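Local coordinates for twin-arginine translocation pathway signal protein (Burkholderia phytofirmans, PDB 2RJO) that binds beta-D-galactopyranose in the cleft of a periplasmic-binding-protein fold and probably serves as the solute receptor of a sugar transport system, at residues Asn17-Ala22 with Thr93-Pro98; Val69-Asn72 with Asp76-Val79; Ile152-Gly157 with Val249-Phe254. All coordinates share one frame; numbering follows the deposited sequence.

Contact 1: residues Asn17-Ala22 with Thr93-Pro98. With GAL (beta-D-galactopyranose), chain B; SO4 (sulfate ion), chain D.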
loop_
_atom_site.group_PDB
_atom_site.type_symbol
_atom_site.label_atom_id
_atom_site.label_comp_id
_atom_site.label_asym_id
_atom_site.label_seq_id
_atom_site.Cartn_x
_atom_site.Cartn_y
_atom_site.Cartn_z
ATOM N N ASN A 17 -3.266 -10.015 4.994
ATOM C CA ASN A 17 -2.383 -9.571 3.909
ATOM C C ASN A 17 -1.030 -9.258 4.530
ATOM O O ASN A 17 -0.923 -8.350 5.354
ATOM C CB ASN A 17 -2.950 -8.296 3.266
ATOM C CG ASN A 17 -2.089 -7.774 2.108
ATOM O OD1 ASN A 17 -0.887 -8.023 2.046
ATOM N ND2 ASN A 17 -2.710 -7.030 1.200
ATOM N N PRO A 18 0.026 -9.987 4.137
ATOM C CA PRO A 18 1.354 -9.729 4.708
ATOM C C PRO A 18 1.787 -8.262 4.636
ATOM O O PRO A 18 2.619 -7.802 5.426
ATOM C CB PRO A 18 2.267 -10.677 3.925
ATOM C CG PRO A 18 1.523 -10.924 2.636
ATOM C CD PRO A 18 0.090 -11.021 3.089
ATOM N N TYR A 19 1.218 -7.524 3.694
ATOM C CA TYR A 19 1.538 -6.108 3.572
ATOM C C TYR A 19 1.235 -5.430 4.912
ATOM O O TYR A 19 2.065 -4.706 5.453
ATOM C CB TYR A 19 0.694 -5.457 2.466
ATOM C CG TYR A 19 0.766 -3.952 2.487
ATOM C CD1 TYR A 19 1.827 -3.272 1.890
ATOM C CD2 TYR A 19 -0.201 -3.206 3.156
ATOM C CE1 TYR A 19 1.923 -1.873 1.963
ATOM C CE2 TYR A 19 -0.115 -1.816 3.241
ATOM C CZ TYR A 19 0.944 -1.152 2.645
ATOM O OH TYR A 19 1.015 0.222 2.738
ATOM N N TYR A 20 0.039 -5.679 5.433
ATOM C CA TYR A 20 -0.407 -5.101 6.691
ATOM C C TYR A 20 0.223 -5.748 7.914
ATOM O O TYR A 20 0.257 -5.141 8.988
ATOM C CB TYR A 20 -1.937 -5.175 6.787
ATOM C CG TYR A 20 -2.629 -4.176 5.889
ATOM C CD1 TYR A 20 -3.569 -4.586 4.944
ATOM C CD2 TYR A 20 -2.338 -2.814 5.978
ATOM C CE1 TYR A 20 -4.205 -3.657 4.104
ATOM C CE2 TYR A 20 -2.968 -1.880 5.146
ATOM C CZ TYR A 20 -3.900 -2.311 4.212
ATOM O OH TYR A 20 -4.523 -1.399 3.389
ATOM N N THR A 21 0.701 -6.981 7.769
ATOM C CA THR A 21 1.342 -7.642 8.890
ATOM C C THR A 21 2.583 -6.824 9.233
ATOM O O THR A 21 2.872 -6.581 10.401
ATOM C CB THR A 21 1.768 -9.074 8.542
ATOM O OG1 THR A 21 0.607 -9.858 8.232
ATOM C CG2 THR A 21 2.489 -9.705 9.726
ATOM N N ALA A 22 3.300 -6.394 8.197
ATOM C CA ALA A 22 4.503 -5.596 8.362
ATOM C C ALA A 22 4.148 -4.158 8.755
ATOM O O ALA A 22 4.812 -3.544 9.594
ATOM C CB ALA A 22 5.287 -5.601 7.079
ATOM N N THR A 93 -2.493 10.052 7.024
ATOM C CA THR A 93 -3.192 9.183 6.081
ATOM C C THR A 93 -2.226 8.467 5.146
ATOM O O THR A 93 -1.182 9.002 4.793
ATOM C CB THR A 93 -4.207 9.990 5.237
ATOM O OG1 THR A 93 -5.344 10.306 6.044
ATOM C CG2 THR A 93 -4.674 9.184 4.044
ATOM N N ILE A 94 -2.592 7.253 4.751
ATOM C CA ILE A 94 -1.771 6.458 3.850
ATOM C C ILE A 94 -2.610 5.940 2.686
ATOM O O ILE A 94 -3.660 5.346 2.902
ATOM C CB ILE A 94 -1.178 5.218 4.561
ATOM C CG1 ILE A 94 -0.530 5.615 5.888
ATOM C CG2 ILE A 94 -0.140 4.560 3.664
ATOM C CD1 ILE A 94 0.711 6.458 5.731
ATOM N N TRP A 95 -2.149 6.170 1.460
ATOM C CA TRP A 95 -2.832 5.669 0.267
ATOM C C TRP A 95 -4.163 6.282 -0.173
ATOM O O TRP A 95 -4.234 6.914 -1.222
ATOM C CB TRP A 95 -3.047 4.149 0.381
ATOM C CG TRP A 95 -1.797 3.284 0.288
ATOM C CD1 TRP A 95 -1.395 2.334 1.180
ATOM C CD2 TRP A 95 -0.805 3.296 -0.752
ATOM N NE1 TRP A 95 -0.215 1.756 0.766
ATOM C CE2 TRP A 95 0.168 2.326 -0.415
ATOM C CE3 TRP A 95 -0.645 4.030 -1.930
ATOM C CZ2 TRP A 95 1.284 2.078 -1.219
ATOM C CZ3 TRP A 95 0.477 3.779 -2.732
ATOM C CH2 TRP A 95 1.418 2.815 -2.368
ATOM N N ASN A 96 -5.217 6.079 0.614
ATOM C CA ASN A 96 -6.555 6.538 0.232
ATOM C C ASN A 96 -7.105 7.829 0.841
ATOM O O ASN A 96 -7.091 8.021 2.053
ATOM C CB ASN A 96 -7.577 5.417 0.493
ATOM C CG ASN A 96 -7.200 4.099 -0.161
ATOM O OD1 ASN A 96 -7.040 4.014 -1.374
ATOM N ND2 ASN A 96 -7.060 3.059 0.651
ATOM N N LYS A 97 -7.612 8.697 -0.027
ATOM C CA LYS A 97 -8.216 9.955 0.381
ATOM C C LYS A 97 -8.791 10.651 -0.846
ATOM O O LYS A 97 -8.362 10.391 -1.975
ATOM C CB LYS A 97 -7.185 10.886 1.030
ATOM C CG LYS A 97 -6.315 11.644 0.033
ATOM C CD LYS A 97 -5.513 12.742 0.718
ATOM C CE LYS A 97 -4.749 13.594 -0.291
ATOM N NZ LYS A 97 -5.626 14.405 -1.188
ATOM N N PRO A 98 -9.776 11.542 -0.640
ATOM C CA PRO A 98 -10.376 12.261 -1.767
ATOM C C PRO A 98 -9.340 13.237 -2.312
ATOM O O PRO A 98 -8.453 13.671 -1.583
ATOM C CB PRO A 98 -11.556 12.993 -1.126
ATOM C CG PRO A 98 -11.874 12.164 0.100
ATOM C CD PRO A 98 -10.505 11.821 0.611
HETATM C C1 GAL B . -3.495 -3.076 0.372
HETATM C C2 GAL B . -2.449 -3.197 -0.761
HETATM C C3 GAL B . -1.587 -1.915 -0.778
HETATM C C4 GAL B . -2.508 -0.705 -1.014
HETATM C C5 GAL B . -3.539 -0.688 0.150
HETATM C C6 GAL B . -4.472 0.488 -0.052
HETATM O O1 GAL B . -4.313 -4.260 0.381
HETATM O O2 GAL B . -1.611 -4.326 -0.520
HETATM O O3 GAL B . -0.629 -1.982 -1.832
HETATM O O4 GAL B . -3.191 -0.881 -2.254
HETATM O O5 GAL B . -4.342 -1.914 0.148
HETATM O O6 GAL B . -5.397 0.492 1.019
HETATM S S SO4 D . -6.383 -6.302 2.302
HETATM O O1 SO4 D . -6.905 -6.410 3.689
HETATM O O2 SO4 D . -6.941 -5.108 1.629
HETATM O O3 SO4 D . -6.709 -7.537 1.547
HETATM O O4 SO4 D . -4.915 -6.147 2.368
#

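Contact 2: residues Val69-Asn72 with Asp76-Val79. With GAL (beta-D-galactopyranose), chain B.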
loop_
_atom_site.group_PDB
_atom_site.type_symbol
_atom_site.label_atom_id
_atom_site.label_comp_id
_atom_site.label_asym_id
_atom_site.label_seq_id
_atom_site.Cartn_x
_atom_site.Cartn_y
_atom_site.Cartn_z
ATOM N N VAL A 69 -3.415 6.004 9.797
ATOM C CA VAL A 69 -4.414 5.177 9.131
ATOM C C VAL A 69 -4.381 5.061 7.609
ATOM O O VAL A 69 -4.101 6.023 6.891
ATOM C CB VAL A 69 -5.840 5.651 9.536
ATOM C CG1 VAL A 69 -6.019 7.122 9.156
ATOM C CG2 VAL A 69 -6.907 4.795 8.859
ATOM N N ASP A 70 -4.688 3.856 7.143
ATOM C CA ASP A 70 -4.770 3.509 5.727
ATOM C C ASP A 70 -6.290 3.356 5.539
ATOM O O ASP A 70 -6.842 2.289 5.792
ATOM C CB ASP A 70 -4.069 2.161 5.486
ATOM C CG ASP A 70 -4.104 1.712 4.023
ATOM O OD1 ASP A 70 -5.042 2.081 3.282
ATOM O OD2 ASP A 70 -3.189 0.966 3.614
ATOM N N PRO A 71 -6.987 4.434 5.125
ATOM C CA PRO A 71 -8.440 4.392 4.921
ATOM C C PRO A 71 -8.913 3.263 4.011
ATOM O O PRO A 71 -8.389 3.084 2.913
ATOM C CB PRO A 71 -8.743 5.771 4.333
ATOM C CG PRO A 71 -7.740 6.634 5.007
ATOM C CD PRO A 71 -6.480 5.795 4.880
ATOM N N ASN A 72 -9.904 2.514 4.490
ATOM C CA ASN A 72 -10.493 1.395 3.749
ATOM C C ASN A 72 -10.912 1.865 2.352
ATOM O O ASN A 72 -10.703 1.168 1.362
ATOM C CB ASN A 72 -11.703 0.855 4.517
ATOM C CG ASN A 72 -12.357 -0.319 3.832
ATOM O OD1 ASN A 72 -11.700 -1.319 3.528
ATOM N ND2 ASN A 72 -13.669 -0.212 3.592
ATOM N N ASP A 76 -13.792 7.403 3.443
ATOM C CA ASP A 76 -13.572 7.290 4.884
ATOM C C ASP A 76 -12.568 8.293 5.427
ATOM O O ASP A 76 -12.686 8.741 6.559
ATOM C CB ASP A 76 -13.080 5.885 5.231
ATOM C CG ASP A 76 -14.065 4.809 4.839
ATOM O OD1 ASP A 76 -15.245 4.935 5.222
ATOM O OD2 ASP A 76 -13.658 3.838 4.162
ATOM N N ALA A 77 -11.570 8.624 4.617
ATOM C CA ALA A 77 -10.525 9.562 5.020
ATOM C C ALA A 77 -11.032 10.889 5.570
ATOM O O ALA A 77 -10.550 11.353 6.603
ATOM C CB ALA A 77 -9.599 9.831 3.856
ATOM N N ARG A 78 -11.991 11.507 4.889
ATOM C CA ARG A 78 -12.495 12.792 5.345
ATOM C C ARG A 78 -13.167 12.701 6.703
ATOM O O ARG A 78 -12.878 13.495 7.594
ATOM C CB ARG A 78 -13.483 13.395 4.345
ATOM C CG ARG A 78 -13.835 14.858 4.661
ATOM C CD ARG A 78 -15.065 15.314 3.889
ATOM N NE ARG A 78 -15.015 14.910 2.488
ATOM C CZ ARG A 78 -14.201 15.436 1.577
ATOM N NH1 ARG A 78 -13.355 16.401 1.911
ATOM N NH2 ARG A 78 -14.244 14.993 0.324
ATOM N N VAL A 79 -14.054 11.732 6.880
ATOM C CA VAL A 79 -14.735 11.628 8.160
ATOM C C VAL A 79 -13.756 11.319 9.288
ATOM O O VAL A 79 -13.910 11.833 10.398
ATOM C CB VAL A 79 -15.851 10.579 8.119
ATOM C CG1 VAL A 79 -15.294 9.227 7.779
ATOM C CG2 VAL A 79 -16.563 10.548 9.438
HETATM C C1 GAL B . -3.495 -3.076 0.372
HETATM C C2 GAL B . -2.449 -3.197 -0.761
HETATM C C3 GAL B . -1.587 -1.915 -0.778
HETATM C C4 GAL B . -2.508 -0.705 -1.014
HETATM C C5 GAL B . -3.539 -0.688 0.150
HETATM C C6 GAL B . -4.472 0.488 -0.052
HETATM O O1 GAL B . -4.313 -4.260 0.381
HETATM O O2 GAL B . -1.611 -4.326 -0.520
HETATM O O3 GAL B . -0.629 -1.982 -1.832
HETATM O O4 GAL B . -3.191 -0.881 -2.254
HETATM O O5 GAL B . -4.342 -1.914 0.148
HETATM O O6 GAL B . -5.397 0.492 1.019
#

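Contact 3: residues Ile152-Gly157 with Val249-Phe254. With GAL (beta-D-galactopyranose), chain B.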
loop_
_atom_site.group_PDB
_atom_site.type_symbol
_atom_site.label_atom_id
_atom_site.label_comp_id
_atom_site.label_asym_id
_atom_site.label_seq_id
_atom_site.Cartn_x
_atom_site.Cartn_y
_atom_site.Cartn_z
ATOM N N ILE A 152 -6.553 2.663 -8.631
ATOM C CA ILE A 152 -6.827 3.496 -9.789
ATOM C C ILE A 152 -5.533 3.901 -10.496
ATOM O O ILE A 152 -5.435 3.835 -11.729
ATOM C CB ILE A 152 -7.602 4.780 -9.360
ATOM C CG1 ILE A 152 -8.993 4.406 -8.861
ATOM C CG2 ILE A 152 -7.693 5.761 -10.505
ATOM C CD1 ILE A 152 -9.759 5.587 -8.265
ATOM N N GLU A 153 -4.538 4.306 -9.718
ATOM C CA GLU A 153 -3.272 4.731 -10.290
ATOM C C GLU A 153 -2.476 3.586 -10.910
ATOM O O GLU A 153 -1.999 3.718 -12.026
ATOM C CB GLU A 153 -2.424 5.453 -9.235
ATOM C CG GLU A 153 -3.162 6.580 -8.544
ATOM C CD GLU A 153 -2.246 7.494 -7.746
ATOM O OE1 GLU A 153 -1.325 6.988 -7.066
ATOM O OE2 GLU A 153 -2.464 8.725 -7.789
ATOM N N ARG A 154 -2.338 2.469 -10.198
ATOM C CA ARG A 154 -1.588 1.319 -10.719
ATOM C C ARG A 154 -2.230 0.796 -12.014
ATOM O O ARG A 154 -1.539 0.434 -12.969
ATOM C CB ARG A 154 -1.532 0.214 -9.658
ATOM C CG ARG A 154 -0.828 0.664 -8.379
ATOM C CD ARG A 154 -0.955 -0.331 -7.227
ATOM N NE ARG A 154 -0.458 0.258 -5.983
ATOM C CZ ARG A 154 -0.441 -0.353 -4.800
ATOM N NH1 ARG A 154 -0.895 -1.597 -4.669
ATOM N NH2 ARG A 154 0.032 0.291 -3.739
ATOM N N LYS A 155 -3.557 0.772 -12.034
ATOM C CA LYS A 155 -4.294 0.329 -13.206
ATOM C C LYS A 155 -4.013 1.309 -14.335
ATOM O O LYS A 155 -3.947 0.929 -15.511
ATOM C CB LYS A 155 -5.790 0.310 -12.931
ATOM C CG LYS A 155 -6.611 -0.094 -14.136
ATOM C CD LYS A 155 -8.087 0.049 -13.857
ATOM C CE LYS A 155 -8.912 -0.462 -15.034
ATOM N NZ LYS A 155 -10.343 -0.123 -14.858
ATOM N N ALA A 156 -3.848 2.574 -13.972
ATOM C CA ALA A 156 -3.566 3.604 -14.954
ATOM C C ALA A 156 -2.163 3.349 -15.487
ATOM O O ALA A 156 -1.884 3.556 -16.671
ATOM C CB ALA A 156 -3.659 4.984 -14.306
ATOM N N GLY A 157 -1.279 2.895 -14.598
ATOM C CA GLY A 157 0.079 2.588 -15.003
ATOM C C GLY A 157 0.084 1.414 -15.971
ATOM O O GLY A 157 0.873 1.393 -16.920
ATOM N N VAL A 249 7.110 -4.211 -6.160
ATOM C CA VAL A 249 7.599 -2.902 -5.763
ATOM C C VAL A 249 7.486 -2.809 -4.247
ATOM O O VAL A 249 6.419 -3.035 -3.679
ATOM C CB VAL A 249 6.794 -1.768 -6.441
ATOM C CG1 VAL A 249 7.393 -0.413 -6.073
ATOM C CG2 VAL A 249 6.816 -1.953 -7.962
ATOM N N ASP A 250 8.598 -2.499 -3.592
ATOM C CA ASP A 250 8.620 -2.413 -2.140
ATOM C C ASP A 250 8.297 -1.017 -1.609
ATOM O O ASP A 250 9.058 -0.067 -1.830
ATOM C CB ASP A 250 9.982 -2.877 -1.632
ATOM C CG ASP A 250 9.967 -3.216 -0.159
ATOM O OD1 ASP A 250 8.874 -3.189 0.453
ATOM O OD2 ASP A 250 11.047 -3.516 0.385
ATOM N N TRP A 251 7.154 -0.911 -0.925
ATOM C CA TRP A 251 6.684 0.345 -0.340
ATOM C C TRP A 251 7.234 0.438 1.074
ATOM O O TRP A 251 7.198 1.491 1.701
ATOM C CB TRP A 251 5.156 0.371 -0.231
ATOM C CG TRP A 251 4.368 -0.060 -1.446
ATOM C CD1 TRP A 251 3.362 -0.987 -1.469
ATOM C CD2 TRP A 251 4.427 0.494 -2.770
ATOM N NE1 TRP A 251 2.788 -1.037 -2.714
ATOM C CE2 TRP A 251 3.419 -0.138 -3.534
ATOM C CE3 TRP A 251 5.225 1.467 -3.385
ATOM C CZ2 TRP A 251 3.191 0.169 -4.883
ATOM C CZ3 TRP A 251 4.995 1.772 -4.731
ATOM C CH2 TRP A 251 3.986 1.125 -5.460
ATOM N N ASP A 252 7.722 -0.688 1.574
ATOM C CA ASP A 252 8.259 -0.760 2.919
ATOM C C ASP A 252 7.145 -0.443 3.920
ATOM O O ASP A 252 7.137 0.605 4.565
ATOM C CB ASP A 252 9.408 0.225 3.089
ATOM C CG ASP A 252 10.340 -0.174 4.199
ATOM O OD1 ASP A 252 9.918 -0.974 5.066
ATOM O OD2 ASP A 252 11.487 0.320 4.209
ATOM N N PRO A 253 6.164 -1.349 4.031
ATOM C CA PRO A 253 5.040 -1.175 4.951
ATOM C C PRO A 253 5.525 -1.005 6.385
ATOM O O PRO A 253 4.981 -0.201 7.137
ATOM C CB PRO A 253 4.207 -2.440 4.731
ATOM C CG PRO A 253 5.189 -3.426 4.150
ATOM C CD PRO A 253 6.007 -2.575 3.233
ATOM N N PHE A 254 6.555 -1.751 6.762
ATOM C CA PHE A 254 7.108 -1.623 8.104
ATOM C C PHE A 254 7.412 -0.144 8.361
ATOM O O PHE A 254 6.915 0.445 9.307
ATOM C CB PHE A 254 8.397 -2.429 8.215
ATOM C CG PHE A 254 9.050 -2.343 9.560
ATOM C CD1 PHE A 254 8.745 -3.266 10.556
ATOM C CD2 PHE A 254 9.975 -1.340 9.834
ATOM C CE1 PHE A 254 9.355 -3.195 11.813
ATOM C CE2 PHE A 254 10.591 -1.256 11.088
ATOM C CZ PHE A 254 10.280 -2.190 12.081
HETATM C C1 GAL B . -3.495 -3.076 0.372
HETATM C C2 GAL B . -2.449 -3.197 -0.761
HETATM C C3 GAL B . -1.587 -1.915 -0.778
HETATM C C4 GAL B . -2.508 -0.705 -1.014
HETATM C C5 GAL B . -3.539 -0.688 0.150
HETATM C C6 GAL B . -4.472 0.488 -0.052
HETATM O O1 GAL B . -4.313 -4.260 0.381
HETATM O O2 GAL B . -1.611 -4.326 -0.520
HETATM O O3 GAL B . -0.629 -1.982 -1.832
HETATM O O4 GAL B . -3.191 -0.881 -2.254
HETATM O O5 GAL B . -4.342 -1.914 0.148
HETATM O O6 GAL B . -5.397 0.492 1.019
#

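Contact 1: residues Asn17-Ala22 with Thr93-Pro98
The rings of Y19 and W95 meet at an oblique angle, their planes 50° apart, and the same galactose lies over a face of each: C3 over the centre of the tyrosine ring, C4 over the indole toward its rim. At the indole edge, close to the ring plane, W95 NE1 donates to Y19 OH at 2.8 Å, with an N-H...O angle of 155°, so the two aromatic walls are joined directly behind the sugar. Y19 reaches across because its CG stands anti to the backbone N (chi1 168°), sending the phenol out from the helix start toward the indole. The Y20 ring packs a face against CD2 of Y19, and has at its edge O4 of a sulfate ion, probably from the crystallisation liquor, 3.1 Å from CE1.

N17 caps helix 18-34 through OD1, which accepts from Y19 N at 2.7 Å, the donor lying above the amide plane. Its ND2 faces the pocket instead, donating to sulfate O4 at 2.6 Å and weakly to galactose O2. From the other segment, N96 ND2 makes a weak bond to galactose O6 at 3.1 Å. R154 from the opposite lobe adds a cation-pi contact to W95.

Aromatic faces against the sugar's carbon skeleton, with amides at its hydroxyls, are the hallmark of a periplasmic sugar-binding site.

Contact 2: residues Val69-Asn72 with Asp76-Val79
In the turn that leads from strand 65-69 into helix 74-87, a beta-alpha connection at the C-terminal end of a parallel strand, the loop folds back on the first turn of the helix that follows it. P71 and A77 form its apolar part: the pyrrolidine ring lies against the alanine methyl, with P71 CG 3.9 Å from A77 CB, and the CA atoms of the two residues are 5.6 Å apart. P71 CB also approaches D76 CB, at 4.4 Å, which sets the proline against the helix start.

Next to this patch the contact becomes polar in composition, although no hydrogen bond crosses between the segments. N72 and D76 cross at a slant, their amide and carboxylate planes 25° apart, and the closest touch is carboxylate to methylene, D76 OD2 to N72 CB at 3.6 Å. The polar groups are held through a shared third party: S47 OG bonds both D76 OD2 and N72 ND2, while N72 OD1 accepts from R13 NE. With its CG anti to the backbone N (chi1 -179°), N72 carries its amide away from the proline and toward these partners.

On the ligand side of the same loop, D70 OD1 accepts from the galactose O6 hydroxyl at 2.8 Å, and D70 OD2 is bonded to Y20 OH, so each carboxylate oxygen has a partner. The backbone O of P71 takes a bond from N96 ND2, tying the turn to the neighbouring strand's exit.

A ligand-binding residue just beyond a strand, backed by a short loop and the next helix, is characteristic of the alpha/beta lobes of periplasmic binding proteins, whose sugar sites are built from such strand-end loops.

Contact 3: residues Ile152-Gly157 with Val249-Phe254
R154 and W251 approach from opposite directions and meet beside galactose O3. The tight part of the contact is small and wholly buried: the benzo side of the indole, around CZ2, lies over one face of the guanidinium, with R154 CZ 3.7 Å from W251 CZ2. The two planes are 26° apart, so the groups are roughly layered without being parallel. R154 NH2 also comes within 3.2 Å of W251 NE1, but both are donors and no bond joins them; each turns to another acceptor. The indole N-H makes a weak bond to D231 OD1.

The guanidinium uses its edge for the sugar. NH1 and NH2 both donate to galactose O3, at 2.9 and 3.0 Å, with O3 in the guanidinium plane, a two-pronged grip on a single hydroxyl oxygen. An extended chain from CG to NE carries the charge from helix 149-163 to the ligand, and A204 O gives NH1 a second acceptor. W95 meets W251 edge-to-face.

Away from this point the segments diverge. The closest CA pair, R154 and V249, is still 11.3 Å apart, and only the two long side chains bridge that separation. The helix turns toward solvent at I152. W251 sits inside an Asx turn, in which D250 OD1 accepts from D252 N at 3.0 Å; D252 then caps helix 253-268.

The chemistry implies a buried guanidinium, probably stabilised by the neighbouring aromatic rings: the indole of W251 covers one of its faces, while NH1 and NH2 of R154 turn edge-on to O3, a pairing that seems suited to recognising a neutral sugar hydroxyl.

In the fold
All three contacts converge on the one galactose. Contacts 1 and 2 have centres about 10 Å apart and touch; contact 2 is nested along the chain within the loop closed by contact 1, and both sit at the ends of adjacent parallel strands, 65-69 and 90-94. Contact 3 comes later in the chain. Its centre is about 10 Å from that of contact 1, which it touches, and about 18 Å from that of contact 2, which it does not reach. Strand 248-250 belongs to the same mixed sheet as 90-94, whereas helix 149-163 accompanies the separate four-stranded parallel sheet. Contact 3 therefore joins elements of both lobes across the sugar, consistent with a ligand-closed binding protein.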